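Local coordinates for oxetanocin-like protein (Pyrococcus furiosus, PDB 1XX7) that probably hydrolyses 2'-deoxyribonucleoside 5'-phosphates to deoxyribonucleosides and phosphate, as a metal-dependent 5'-deoxynucleotidase of the HD-domain family, at residues 17-22 with 78-83; 25-30 with 152-157; 47-52 with 125-130; 136-141 with 175-180. All blocks are in the same frame, centred on the assembly; numbering follows the deposited sequence.

Contact 1: 17-22 with 78-83; sequences GKLKRI and GEAIIT
Three side chains of 17-22, those of Lys18, Leu19 and Ile22, close on the short helix 79-82, with Ala80 as their common target. Its methyl is small enough for the side chains of Leu19 and Lys18 to come near: CB lies 3.8 Å from CD2 of Leu19 and 4.1 Å from CB of Lys18. Leu19 does not stop at the methyl, because CD2 also rests against the backbone, 3.5 Å from N of Ala80. Lys18 serves here as a hydrocarbon. Its CG is anti to the carbonyl carbon (chi1 -73°), and the extended chain beyond it carries CD past O of Ala80 at 3.5 Å, while the amino end leads away from the helix. Ile22 has two branches with separate tasks. CD1 reaches the helix backbone and lies 3.5 Å from O of Glu79, a carbonyl already bonded to N of Thr83; CG2, anti to the backbone N, lies 4.2 Å from CA of Thr83. At Thr83 the chain leaves the helix with positive phi (68°). No hydrogen bond joins the segments, so the fit depends on methyl and methylene groups laid against a helix. The polar chains of 17-22 instead turn to other subunits: Lys20 forms salt bridges with Glu36 and Asp135 of the third subunit, and NH2 of Arg21 hydrogen-bonds O of Ile29 of the second subunit. The helix that receives the apolar chains closely follows the metal ligands His75 and Asp76, and the side chain of Glu79 lies about 6 Å from the nickel, placing this packing beside the metal site characteristic of an HD domain.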
loop_
_atom_site.group_PDB
_atom_site.type_symbol
_atom_site.label_atom_id
_atom_site.label_comp_id
_atom_site.label_asym_id
_atom_site.label_seq_id
_atom_site.Cartn_x
_atom_site.Cartn_y
_atom_site.Cartn_z
ATOM N N GLY A 17 -11.148 -0.401 -17.168
ATOM C CA GLY A 17 -10.040 -0.839 -16.323
ATOM C C GLY A 17 -9.316 0.302 -15.604
ATOM O O GLY A 17 -8.799 0.118 -14.528
ATOM N N LYS A 18 -9.292 1.480 -16.196
ATOM C CA LYS A 18 -8.744 2.660 -15.533
ATOM C C LYS A 18 -9.417 2.990 -14.173
ATOM O O LYS A 18 -8.741 3.402 -13.201
ATOM C CB LYS A 18 -8.802 3.835 -16.473
ATOM C CG LYS A 18 -7.813 3.802 -17.591
ATOM C CD LYS A 18 -8.000 5.112 -18.403
ATOM C CE LYS A 18 -7.111 5.297 -19.647
ATOM N NZ LYS A 18 -5.951 4.420 -19.540
ATOM N N LEU A 19 -10.723 2.725 -14.094
ATOM C CA LEU A 19 -11.465 2.871 -12.845
ATOM C C LEU A 19 -11.022 1.951 -11.766
ATOM O O LEU A 19 -11.328 2.218 -10.609
ATOM C CB LEU A 19 -12.970 2.663 -13.040
ATOM C CG LEU A 19 -13.722 3.592 -13.985
ATOM C CD1 LEU A 19 -15.245 3.429 -13.759
ATOM C CD2 LEU A 19 -13.319 4.994 -13.812
ATOM N N LYS A 20 -10.312 0.856 -12.115
ATOM C CA LYS A 20 -9.787 -0.041 -11.078
ATOM C C LYS A 20 -8.637 0.598 -10.316
ATOM O O LYS A 20 -8.341 0.203 -9.199
ATOM C CB LYS A 20 -9.327 -1.381 -11.623
ATOM C CG LYS A 20 -10.442 -2.223 -12.263
ATOM C CD LYS A 20 -9.868 -3.574 -12.665
ATOM C CE LYS A 20 -10.789 -4.423 -13.558
ATOM N NZ LYS A 20 -10.234 -5.838 -13.650
ATOM N N ARG A 21 -7.999 1.556 -10.935
ATOM C CA ARG A 21 -6.776 2.159 -10.414
ATOM C C ARG A 21 -6.969 3.594 -9.931
ATOM O O ARG A 21 -6.249 4.015 -9.055
ATOM C CB ARG A 21 -5.701 2.107 -11.476
ATOM C CG ARG A 21 -5.484 0.700 -11.882
ATOM C CD ARG A 21 -4.286 0.535 -12.699
ATOM N NE ARG A 21 -4.345 1.256 -13.950
ATOM C CZ ARG A 21 -4.928 0.829 -15.062
ATOM N NH1 ARG A 21 -5.610 -0.301 -15.106
ATOM N NH2 ARG A 21 -4.869 1.580 -16.148
ATOM N N ILE A 22 -7.943 4.305 -10.500
ATOM C CA ILE A 22 -8.223 5.690 -10.127
ATOM C C ILE A 22 -8.855 5.749 -8.716
ATOM O O ILE A 22 -9.847 5.072 -8.444
ATOM C CB ILE A 22 -9.087 6.393 -11.251
ATOM C CG1 ILE A 22 -8.212 6.607 -12.488
ATOM C CG2 ILE A 22 -9.627 7.744 -10.793
ATOM C CD1 ILE A 22 -8.989 6.847 -13.812
ATOM N N GLY A 78 -16.910 8.360 -16.956
ATOM C CA GLY A 78 -16.212 9.551 -17.420
ATOM C C GLY A 78 -14.995 9.942 -16.570
ATOM O O GLY A 78 -14.104 10.670 -17.044
ATOM N N GLU A 79 -14.955 9.438 -15.334
ATOM C CA GLU A 79 -13.819 9.642 -14.446
ATOM C C GLU A 79 -12.581 8.848 -14.868
ATOM O O GLU A 79 -11.482 9.179 -14.456
ATOM C CB GLU A 79 -14.210 9.353 -12.982
ATOM C CG GLU A 79 -15.357 10.240 -12.552
ATOM C CD GLU A 79 -15.692 10.217 -11.073
ATOM O OE1 GLU A 79 -15.304 9.282 -10.323
ATOM O OE2 GLU A 79 -16.403 11.149 -10.674
ATOM N N ALA A 80 -12.762 7.825 -15.712
ATOM C CA ALA A 80 -11.656 7.143 -16.350
ATOM C C ALA A 80 -10.770 8.111 -17.103
ATOM O O ALA A 80 -9.571 7.924 -17.167
ATOM C CB ALA A 80 -12.160 6.025 -17.301
ATOM N N ILE A 81 -11.373 9.151 -17.643
ATOM C CA ILE A 81 -10.689 10.236 -18.376
ATOM C C ILE A 81 -10.382 11.475 -17.507
ATOM O O ILE A 81 -9.281 12.011 -17.526
ATOM C CB ILE A 81 -11.580 10.593 -19.615
ATOM C CG1 ILE A 81 -11.925 9.275 -20.338
ATOM C CG2 ILE A 81 -10.916 11.595 -20.519
ATOM C CD1 ILE A 81 -12.320 9.386 -21.737
ATOM N N ILE A 82 -11.363 11.887 -16.715
ATOM C CA ILE A 82 -11.331 13.153 -15.958
ATOM C C ILE A 82 -10.720 12.996 -14.551
ATOM O O ILE A 82 -10.277 13.986 -13.963
ATOM C CB ILE A 82 -12.773 13.720 -15.823
ATOM C CG1 ILE A 82 -13.371 14.075 -17.202
ATOM C CG2 ILE A 82 -12.854 14.918 -14.835
ATOM C CD1 ILE A 82 -12.476 14.954 -18.087
ATOM N N THR A 83 -10.667 11.747 -14.056
ATOM C CA THR A 83 -10.407 11.408 -12.633
ATOM C C THR A 83 -11.578 11.841 -11.756
ATOM O O THR A 83 -12.502 12.489 -12.219
ATOM C CB THR A 83 -9.082 11.990 -12.037
ATOM O OG1 THR A 83 -9.210 13.413 -11.814
ATOM C CG2 THR A 83 -7.921 11.701 -12.969
#

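Contact 2: 25-30 with 152-157; sequences MGWLIK and SEFWNA
Lys30 NZ is gripped by two acceptors, the carboxylate of Glu153 through OE2 and the backbone O of Asn150. The Glu153 bond is a salt bridge in which the two chains reach toward each other tip to tip; its modelled length of 2.5 Å is doubtful, since the place of OE2 is less sure. A long, flexible lysine suits this position: the bend at chi2 (-76°) turns CD, and the lysine and phenylalanine side chains run by each other in opposing senses, with CE 4.1 Å from CE2 of Phe154. The amino group thus pairs with charge while the methylenes lie beside the aromatic ring. Phe154 itself lies between two neighbours. Over one face, above the ring centre, stands CZ3 of Trp27, 3.7 Å from the plane; on the opposite face CD of Glu153 lies 4.3 Å from the plane, nearer the rim. The indole and phenyl planes are inclined at 42°, with the six-membered rings 4.7 Å apart between centroids, so the pair is neither a parallel stack nor a T. Tryptophan has the length to span this distance although its CB starts off away from 152-157. Its polar end, NE1, donates to Glu36, and its ring meets Tyr143 edge to face. Aromatic packing, with a less certain salt bridge beside it, joins helix 25-30 to the 3-10 turn after helix 123-145, in the all-helical HD-domain fold, with Trp27 about 10 Å from the nickel.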
loop_
_atom_site.group_PDB
_atom_site.type_symbol
_atom_site.label_atom_id
_atom_site.label_comp_id
_atom_site.label_asym_id
_atom_site.label_seq_id
_atom_site.Cartn_x
_atom_site.Cartn_y
_atom_site.Cartn_z
ATOM N N MET A 25 -10.933 10.306 -4.538
ATOM C CA MET A 25 -9.995 11.347 -4.051
ATOM C C MET A 25 -10.368 11.955 -2.708
ATOM O O MET A 25 -9.492 12.256 -1.909
ATOM C CB MET A 25 -9.797 12.463 -5.098
ATOM C CG MET A 25 -8.874 12.067 -6.244
ATOM S SD MET A 25 -7.087 11.817 -5.829
ATOM C CE MET A 25 -6.865 12.974 -4.579
ATOM N N GLY A 26 -11.657 12.110 -2.462
ATOM C CA GLY A 26 -12.163 12.567 -1.167
ATOM C C GLY A 26 -11.501 11.821 -0.002
ATOM O O GLY A 26 -10.926 12.439 0.891
ATOM N N TRP A 27 -11.525 10.487 -0.040
ATOM C CA TRP A 27 -10.878 9.686 1.026
ATOM C C TRP A 27 -9.368 10.002 1.094
ATOM O O TRP A 27 -8.811 10.217 2.160
ATOM C CB TRP A 27 -11.101 8.171 0.829
ATOM C CG TRP A 27 -12.533 7.767 0.482
ATOM C CD1 TRP A 27 -12.929 7.056 -0.604
ATOM C CD2 TRP A 27 -13.744 8.070 1.229
ATOM N NE1 TRP A 27 -14.288 6.905 -0.598
ATOM C CE2 TRP A 27 -14.818 7.489 0.523
ATOM C CE3 TRP A 27 -14.015 8.770 2.427
ATOM C CZ2 TRP A 27 -16.160 7.589 0.955
ATOM C CZ3 TRP A 27 -15.374 8.869 2.872
ATOM C CH2 TRP A 27 -16.421 8.298 2.120
ATOM N N LEU A 28 -8.738 10.039 -0.067
ATOM C CA LEU A 28 -7.311 10.037 -0.164
ATOM C C LEU A 28 -6.729 11.314 0.417
ATOM O O LEU A 28 -5.753 11.291 1.191
ATOM C CB LEU A 28 -6.936 9.830 -1.631
ATOM C CG LEU A 28 -5.509 9.811 -2.142
ATOM C CD1 LEU A 28 -5.413 9.193 -3.539
ATOM C CD2 LEU A 28 -4.966 11.247 -2.149
ATOM N N ILE A 29 -7.378 12.411 0.080
ATOM C CA ILE A 29 -7.023 13.711 0.574
ATOM C C ILE A 29 -7.280 13.878 2.096
ATOM O O ILE A 29 -6.568 14.617 2.747
ATOM C CB ILE A 29 -7.738 14.807 -0.252
ATOM C CG1 ILE A 29 -7.196 14.767 -1.696
ATOM C CG2 ILE A 29 -7.466 16.181 0.350
ATOM C CD1 ILE A 29 -7.939 15.548 -2.672
ATOM N N LYS A 30 -8.310 13.216 2.616
ATOM C CA LYS A 30 -8.532 13.099 4.015
ATOM C C LYS A 30 -7.463 12.298 4.789
ATOM O O LYS A 30 -7.430 12.372 5.989
ATOM C CB LYS A 30 -9.891 12.472 4.293
ATOM C CG LYS A 30 -11.049 13.366 3.992
ATOM C CD LYS A 30 -11.184 14.403 5.068
ATOM C CE LYS A 30 -12.262 15.391 4.780
ATOM N NZ LYS A 30 -12.545 16.103 6.094
ATOM N N SER A 152 -16.785 13.335 9.149
ATOM C CA SER A 152 -18.176 13.650 9.555
ATOM C C SER A 152 -18.982 14.410 8.490
ATOM O O SER A 152 -20.180 14.225 8.363
ATOM C CB SER A 152 -18.175 14.476 10.851
ATOM O OG SER A 152 -17.645 15.776 10.589
ATOM N N GLU A 153 -18.314 15.274 7.748
ATOM C CA GLU A 153 -18.944 16.013 6.682
ATOM C C GLU A 153 -19.646 15.111 5.644
ATOM O O GLU A 153 -20.612 15.563 4.992
ATOM C CB GLU A 153 -17.901 16.868 5.946
ATOM C CG GLU A 153 -16.866 16.009 5.241
ATOM C CD GLU A 153 -15.808 16.790 4.528
ATOM O OE1 GLU A 153 -16.069 17.271 3.391
ATOM O OE2 GLU A 153 -14.704 16.893 5.090
ATOM N N PHE A 154 -19.154 13.871 5.459
ATOM C CA PHE A 154 -19.655 13.016 4.377
ATOM C C PHE A 154 -21.082 12.577 4.664
ATOM O O PHE A 154 -21.841 12.259 3.759
ATOM C CB PHE A 154 -18.727 11.812 4.137
ATOM C CG PHE A 154 -17.465 12.176 3.427
ATOM C CD1 PHE A 154 -17.467 12.433 2.081
ATOM C CD2 PHE A 154 -16.276 12.321 4.119
ATOM C CE1 PHE A 154 -16.279 12.810 1.434
ATOM C CE2 PHE A 154 -15.109 12.672 3.472
ATOM C CZ PHE A 154 -15.103 12.912 2.153
ATOM N N TRP A 155 -21.444 12.612 5.935
ATOM C CA TRP A 155 -22.798 12.334 6.376
ATOM C C TRP A 155 -23.808 13.421 5.999
ATOM O O TRP A 155 -25.021 13.201 6.072
ATOM C CB TRP A 155 -22.773 12.173 7.877
ATOM C CG TRP A 155 -21.927 11.009 8.300
ATOM C CD1 TRP A 155 -20.552 10.961 8.426
ATOM C CD2 TRP A 155 -22.406 9.713 8.661
ATOM N NE1 TRP A 155 -20.164 9.718 8.846
ATOM C CE2 TRP A 155 -21.285 8.932 8.997
ATOM C CE3 TRP A 155 -23.683 9.130 8.716
ATOM C CZ2 TRP A 155 -21.403 7.602 9.381
ATOM C CZ3 TRP A 155 -23.795 7.830 9.094
ATOM C CH2 TRP A 155 -22.666 7.070 9.421
ATOM N N ASN A 156 -23.314 14.597 5.608
ATOM C CA ASN A 156 -24.187 15.688 5.204
ATOM C C ASN A 156 -24.952 15.327 3.927
ATOM O O ASN A 156 -25.958 15.969 3.603
ATOM C CB ASN A 156 -23.394 17.009 5.018
ATOM C CG ASN A 156 -22.817 17.551 6.334
ATOM O OD1 ASN A 156 -23.313 17.240 7.423
ATOM N ND2 ASN A 156 -21.767 18.378 6.229
ATOM N N ALA A 157 -24.487 14.304 3.204
ATOM C CA ALA A 157 -25.192 13.851 2.003
ATOM C C ALA A 157 -26.559 13.219 2.330
ATOM O O ALA A 157 -27.411 13.174 1.462
ATOM C CB ALA A 157 -24.316 12.886 1.144
#

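Contact 3: 47-52 with 125-130; sequences FITLLL and GQLVKI
No ring or other flat side chain carries the contact of Thr49 and Leu52 with Leu127, Val128 and Ile130; it has no faces or edges to fill, and branched side chains, mostly aliphatic, carry it. Leu127 is the central piece. Its chi1 of 177° sets CG anti to the backbone N; beyond it the methyls part between two neighbours: CD1 packs 3.5 Å from CB of Leu52, and CD2 lies 4.1 Å from CG2 of Thr49. As Leu127 also touches Ala53 and Leu56, it enters a hole formed by four residues of helix 38-58 in knobs-into-holes fashion. Leu52 brings CD1 to 3.9 Å from CG2 of Ile130. Thr49 suits the closest backbone approach, being compact and able to hide its hydroxyl: OG1 bonds to O of Val45 in its own helix, and across the contact OG1 is 4.0 Å from CG2 of Val128, a van der Waals neighbour. The two short segments approach to 9.1 Å between axes and run at 123° to each other. Around them the core continues. Helix 65-74 closes over Thr49 with Ala68, Leu69 and Ala72 and over Val128 with Ile71, while Ile130 meets Leu164 and Ile166. The third subunit packs on Phe47 and Ile48, leaving helix 38-58 between helix 123-145 and a neighbouring chain.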
loop_
_atom_site.group_PDB
_atom_site.type_symbol
_atom_site.label_atom_id
_atom_site.label_comp_id
_atom_site.label_asym_id
_atom_site.label_seq_id
_atom_site.Cartn_x
_atom_site.Cartn_y
_atom_site.Cartn_z
ATOM N N PHE A 47 -24.719 -2.560 -7.014
ATOM C CA PHE A 47 -25.321 -3.427 -6.015
ATOM C C PHE A 47 -26.474 -2.772 -5.226
ATOM O O PHE A 47 -27.505 -3.404 -4.974
ATOM C CB PHE A 47 -24.277 -4.013 -5.048
ATOM C CG PHE A 47 -24.872 -4.892 -4.006
ATOM C CD1 PHE A 47 -25.185 -6.191 -4.285
ATOM C CD2 PHE A 47 -25.193 -4.401 -2.753
ATOM C CE1 PHE A 47 -25.786 -7.009 -3.297
ATOM C CE2 PHE A 47 -25.766 -5.218 -1.795
ATOM C CZ PHE A 47 -26.047 -6.528 -2.070
ATOM N N ILE A 48 -26.256 -1.552 -4.752
ATOM C CA ILE A 48 -27.230 -0.896 -3.907
ATOM C C ILE A 48 -28.457 -0.558 -4.756
ATOM O O ILE A 48 -29.588 -0.692 -4.288
ATOM C CB ILE A 48 -26.666 0.403 -3.260
ATOM C CG1 ILE A 48 -25.624 0.067 -2.201
ATOM C CG2 ILE A 48 -27.814 1.277 -2.655
ATOM C CD1 ILE A 48 -24.753 1.214 -1.834
ATOM N N THR A 49 -28.213 -0.128 -5.989
ATOM C CA THR A 49 -29.288 0.181 -6.949
ATOM C C THR A 49 -30.255 -1.020 -7.128
ATOM O O THR A 49 -31.476 -0.858 -7.075
ATOM C CB THR A 49 -28.708 0.640 -8.338
ATOM O OG1 THR A 49 -27.981 1.860 -8.190
ATOM C CG2 THR A 49 -29.821 0.836 -9.366
ATOM N N LEU A 50 -29.675 -2.205 -7.351
ATOM C CA LEU A 50 -30.395 -3.465 -7.416
ATOM C C LEU A 50 -31.221 -3.715 -6.167
ATOM O O LEU A 50 -32.413 -3.978 -6.249
ATOM C CB LEU A 50 -29.408 -4.602 -7.608
ATOM C CG LEU A 50 -29.941 -6.037 -7.726
ATOM C CD1 LEU A 50 -30.903 -6.139 -8.892
ATOM C CD2 LEU A 50 -28.787 -6.958 -7.940
ATOM N N LEU A 51 -30.568 -3.644 -5.018
ATOM C CA LEU A 51 -31.212 -3.803 -3.729
ATOM C C LEU A 51 -32.381 -2.804 -3.525
ATOM O O LEU A 51 -33.488 -3.192 -3.144
ATOM C CB LEU A 51 -30.175 -3.625 -2.604
ATOM C CG LEU A 51 -30.411 -4.500 -1.386
ATOM C CD1 LEU A 51 -30.068 -6.012 -1.694
ATOM C CD2 LEU A 51 -29.626 -3.989 -0.157
ATOM N N LEU A 52 -32.132 -1.523 -3.777
ATOM C CA LEU A 52 -33.176 -0.516 -3.604
ATOM C C LEU A 52 -34.319 -0.713 -4.614
ATOM O O LEU A 52 -35.474 -0.656 -4.231
ATOM C CB LEU A 52 -32.614 0.907 -3.661
ATOM C CG LEU A 52 -31.529 1.334 -2.633
ATOM C CD1 LEU A 52 -30.961 2.676 -3.017
ATOM C CD2 LEU A 52 -32.014 1.392 -1.256
ATOM N N GLY A 125 -32.916 7.908 -12.533
ATOM C CA GLY A 125 -31.881 8.869 -12.177
ATOM C C GLY A 125 -31.813 9.170 -10.686
ATOM O O GLY A 125 -30.724 9.221 -10.100
ATOM N N GLN A 126 -32.971 9.383 -10.056
ATOM C CA GLN A 126 -33.035 9.591 -8.614
ATOM C C GLN A 126 -32.562 8.381 -7.837
ATOM O O GLN A 126 -31.887 8.519 -6.793
ATOM C CB GLN A 126 -34.468 9.837 -8.161
ATOM C CG GLN A 126 -35.130 11.092 -8.657
ATOM C CD GLN A 126 -36.583 11.126 -8.192
ATOM O OE1 GLN A 126 -36.863 10.970 -7.005
ATOM N NE2 GLN A 126 -37.487 11.340 -9.112
ATOM N N LEU A 127 -32.989 7.202 -8.290
ATOM C CA LEU A 127 -32.595 5.947 -7.651
ATOM C C LEU A 127 -31.045 5.755 -7.594
ATOM O O LEU A 127 -30.517 5.352 -6.575
ATOM C CB LEU A 127 -33.253 4.732 -8.334
ATOM C CG LEU A 127 -32.830 3.355 -7.770
ATOM C CD1 LEU A 127 -33.070 3.232 -6.295
ATOM C CD2 LEU A 127 -33.555 2.229 -8.510
ATOM N N VAL A 128 -30.364 6.025 -8.699
ATOM C CA VAL A 128 -28.929 5.829 -8.764
ATOM C C VAL A 128 -28.197 6.924 -7.987
ATOM O O VAL A 128 -27.174 6.644 -7.372
ATOM C CB VAL A 128 -28.414 5.736 -10.215
ATOM C CG1 VAL A 128 -26.927 5.493 -10.210
ATOM C CG2 VAL A 128 -29.100 4.586 -10.962
ATOM N N LYS A 129 -28.723 8.149 -8.000
ATOM C CA LYS A 129 -28.216 9.200 -7.116
ATOM C C LYS A 129 -28.307 8.856 -5.621
ATOM O O LYS A 129 -27.374 9.114 -4.820
ATOM C CB LYS A 129 -28.939 10.541 -7.397
ATOM C CG LYS A 129 -28.236 11.790 -6.785
ATOM C CD LYS A 129 -26.911 12.185 -7.491
ATOM C CE LYS A 129 -27.201 13.052 -8.737
ATOM N NZ LYS A 129 -26.031 13.466 -9.589
ATOM N N ILE A 130 -29.415 8.255 -5.232
ATOM C CA ILE A 130 -29.551 7.773 -3.884
ATOM C C ILE A 130 -28.517 6.683 -3.567
ATOM O O ILE A 130 -27.909 6.702 -2.529
ATOM C CB ILE A 130 -30.979 7.288 -3.612
ATOM C CG1 ILE A 130 -31.896 8.502 -3.498
ATOM C CG2 ILE A 130 -31.051 6.516 -2.272
ATOM C CD1 ILE A 130 -33.363 8.144 -3.559
#

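Contact 4: 136-141 with 175-180; sequences MIIQAY and EEVRRL
Val177 and Leu180 meet helix 123-145 in two unlike ways, one a buried aliphatic fit and the other a partly exposed ring contact. In the buried half, the two methyls of Val177 are shared between successive isoleucines: CG1 is 3.8 Å from CG2 of Ile137, and CG2 is 4.0 Å from CD1 of Ile138. The chains cross at about a right angle. Branching at CB gives Val177 and Ile137 methyls close to their own backbones with which to fill the gap between helices, whereas Ile138 reaches across with its longer arm, ending in CD1. Leu180, the last modelled residue, lies over one face of the Tyr141 ring. Its CB is 3.7 Å from CD1 of Tyr141, and CD2 forms a CH-pi contact 4.0 Å from the ring centroid, 15° off the normal. Between the halves the fit is looser, with CG1 of Ile138 and CD1 of Leu180 4.5 Å apart. Arg178, whose CB is directed away from 136-141, is exposed, and Arg179, also exposed, is incomplete in the model. Trp155 packs against Ile137, Tyr141 and Leu180, whereas Ile10 of the third subunit meets Val177 and Leu180. This is plain packing of the C-terminal helix 171-179 and the residue after it against the long helix of the HD-domain core that also carries the metal ligand Asp132.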
loop_
_atom_site.group_PDB
_atom_site.type_symbol
_atom_site.label_atom_id
_atom_site.label_comp_id
_atom_site.label_asym_id
_atom_site.label_seq_id
_atom_site.Cartn_x
_atom_site.Cartn_y
_atom_site.Cartn_z
ATOM N N MET A 136 -21.274 6.109 -0.452
ATOM C CA MET A 136 -20.354 7.094 0.155
ATOM C C MET A 136 -20.473 7.238 1.661
ATOM O O MET A 136 -19.485 7.261 2.345
ATOM C CB MET A 136 -20.519 8.469 -0.486
ATOM C CG MET A 136 -19.362 9.387 -0.156
ATOM S SD MET A 136 -19.429 11.043 -0.925
ATOM C CE MET A 136 -20.684 11.712 0.226
ATOM N N ILE A 137 -21.698 7.317 2.160
ATOM C CA ILE A 137 -21.944 7.567 3.542
ATOM C C ILE A 137 -21.614 6.336 4.328
ATOM O O ILE A 137 -21.051 6.423 5.433
ATOM C CB ILE A 137 -23.446 7.942 3.828
ATOM C CG1 ILE A 137 -23.854 9.210 3.086
ATOM C CG2 ILE A 137 -23.667 8.177 5.333
ATOM C CD1 ILE A 137 -25.353 9.396 3.093
ATOM N N ILE A 138 -21.983 5.188 3.784
ATOM C CA ILE A 138 -21.687 3.927 4.432
ATOM C C ILE A 138 -20.180 3.650 4.398
ATOM O O ILE A 138 -19.644 3.150 5.372
ATOM C CB ILE A 138 -22.494 2.751 3.830
ATOM C CG1 ILE A 138 -23.989 2.923 4.105
ATOM C CG2 ILE A 138 -22.043 1.426 4.442
ATOM C CD1 ILE A 138 -24.928 1.987 3.236
ATOM N N GLN A 139 -19.520 4.008 3.294
ATOM C CA GLN A 139 -18.073 3.913 3.195
ATOM C C GLN A 139 -17.374 4.784 4.228
ATOM O O GLN A 139 -16.374 4.370 4.796
ATOM C CB GLN A 139 -17.580 4.259 1.784
ATOM C CG GLN A 139 -16.071 3.961 1.576
ATOM C CD GLN A 139 -15.756 2.505 1.800
ATOM O OE1 GLN A 139 -16.265 1.637 1.076
ATOM N NE2 GLN A 139 -14.949 2.213 2.831
ATOM N N ALA A 140 -17.947 5.955 4.514
ATOM C CA ALA A 140 -17.417 6.868 5.531
ATOM C C ALA A 140 -17.475 6.246 6.914
ATOM O O ALA A 140 -16.465 6.255 7.633
ATOM C CB ALA A 140 -18.126 8.224 5.492
ATOM N N TYR A 141 -18.599 5.623 7.235
ATOM C CA TYR A 141 -18.742 4.833 8.458
ATOM C C TYR A 141 -17.714 3.660 8.527
ATOM O O TYR A 141 -17.068 3.438 9.536
ATOM C CB TYR A 141 -20.195 4.337 8.555
ATOM C CG TYR A 141 -20.386 3.183 9.497
ATOM C CD1 TYR A 141 -20.511 3.394 10.882
ATOM C CD2 TYR A 141 -20.415 1.887 9.019
ATOM C CE1 TYR A 141 -20.663 2.341 11.750
ATOM C CE2 TYR A 141 -20.567 0.800 9.891
ATOM C CZ TYR A 141 -20.696 1.034 11.247
ATOM O OH TYR A 141 -20.840 -0.031 12.095
ATOM N N GLU A 175 -33.000 5.405 7.439
ATOM C CA GLU A 175 -32.961 5.434 8.912
ATOM C C GLU A 175 -31.882 4.476 9.475
ATOM O O GLU A 175 -31.226 4.812 10.433
ATOM C CB GLU A 175 -34.346 5.117 9.518
ATOM N N GLU A 176 -31.720 3.289 8.879
ATOM C CA GLU A 176 -30.635 2.377 9.262
ATOM C C GLU A 176 -29.293 3.087 9.121
ATOM O O GLU A 176 -28.435 2.975 9.992
ATOM C CB GLU A 176 -30.627 1.106 8.405
ATOM C CG GLU A 176 -31.741 0.120 8.676
ATOM C CD GLU A 176 -31.836 -0.985 7.600
ATOM O OE1 GLU A 176 -30.795 -1.525 7.188
ATOM O OE2 GLU A 176 -32.966 -1.329 7.170
ATOM N N VAL A 177 -29.135 3.839 8.031
ATOM C CA VAL A 177 -27.873 4.516 7.722
ATOM C C VAL A 177 -27.607 5.651 8.728
ATOM O O VAL A 177 -26.475 5.806 9.219
ATOM C CB VAL A 177 -27.824 5.006 6.230
ATOM C CG1 VAL A 177 -26.654 5.916 5.981
ATOM C CG2 VAL A 177 -27.762 3.822 5.293
ATOM N N ARG A 178 -28.649 6.416 9.037
ATOM C CA ARG A 178 -28.590 7.426 10.089
ATOM C C ARG A 178 -28.189 6.789 11.432
ATOM O O ARG A 178 -27.371 7.340 12.158
ATOM C CB ARG A 178 -29.943 8.175 10.208
ATOM C CG ARG A 178 -29.828 9.543 10.926
ATOM C CD ARG A 178 -31.056 10.444 10.742
ATOM N NE ARG A 178 -31.014 11.237 9.495
ATOM C CZ ARG A 178 -31.924 11.197 8.504
ATOM N NH1 ARG A 178 -32.993 10.406 8.578
ATOM N NH2 ARG A 178 -31.765 11.967 7.426
ATOM N N ARG A 179 -28.747 5.611 11.727
ATOM C CA ARG A 179 -28.469 4.871 12.983
ATOM C C ARG A 179 -26.981 4.471 13.192
ATOM O O ARG A 179 -26.568 4.162 14.315
ATOM C CB ARG A 179 -29.374 3.626 13.095
ATOM C CG ARG A 179 -30.571 3.814 14.030
ATOM N N LEU A 180 -26.190 4.477 12.122
ATOM C CA LEU A 180 -24.746 4.259 12.233
ATOM C C LEU A 180 -24.115 5.498 12.896
ATOM O O LEU A 180 -22.975 5.856 12.630
ATOM C CB LEU A 180 -24.130 3.988 10.846
ATOM C CG LEU A 180 -24.748 2.852 10.019
ATOM C CD1 LEU A 180 -24.275 2.904 8.588
ATOM C CD2 LEU A 180 -24.478 1.489 10.615
#

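In the fold
The four contacts lie in one all-helical domain that holds the metal site. Contacts 1 and 2 use neighbouring pieces of chain, 17-22 and 25-30, yet their centres are 19 Å apart; both touch the second subunit. Contacts 3 and 4 share helix 123-145, with centres 15 Å apart, and contact 1 lies across the chain's centre from both. Contact 2 touches contact 4, through Trp27 on Met136 and Trp155 on Ile137. Along the chain, contact 1 interleaves with contacts 2 and 3, and contact 2 with contact 4; contact 3 falls within the span of contact 2, and contact 4 opens after contact 3 closes. Early and late helices are thus tied into the domain that binds the nickel.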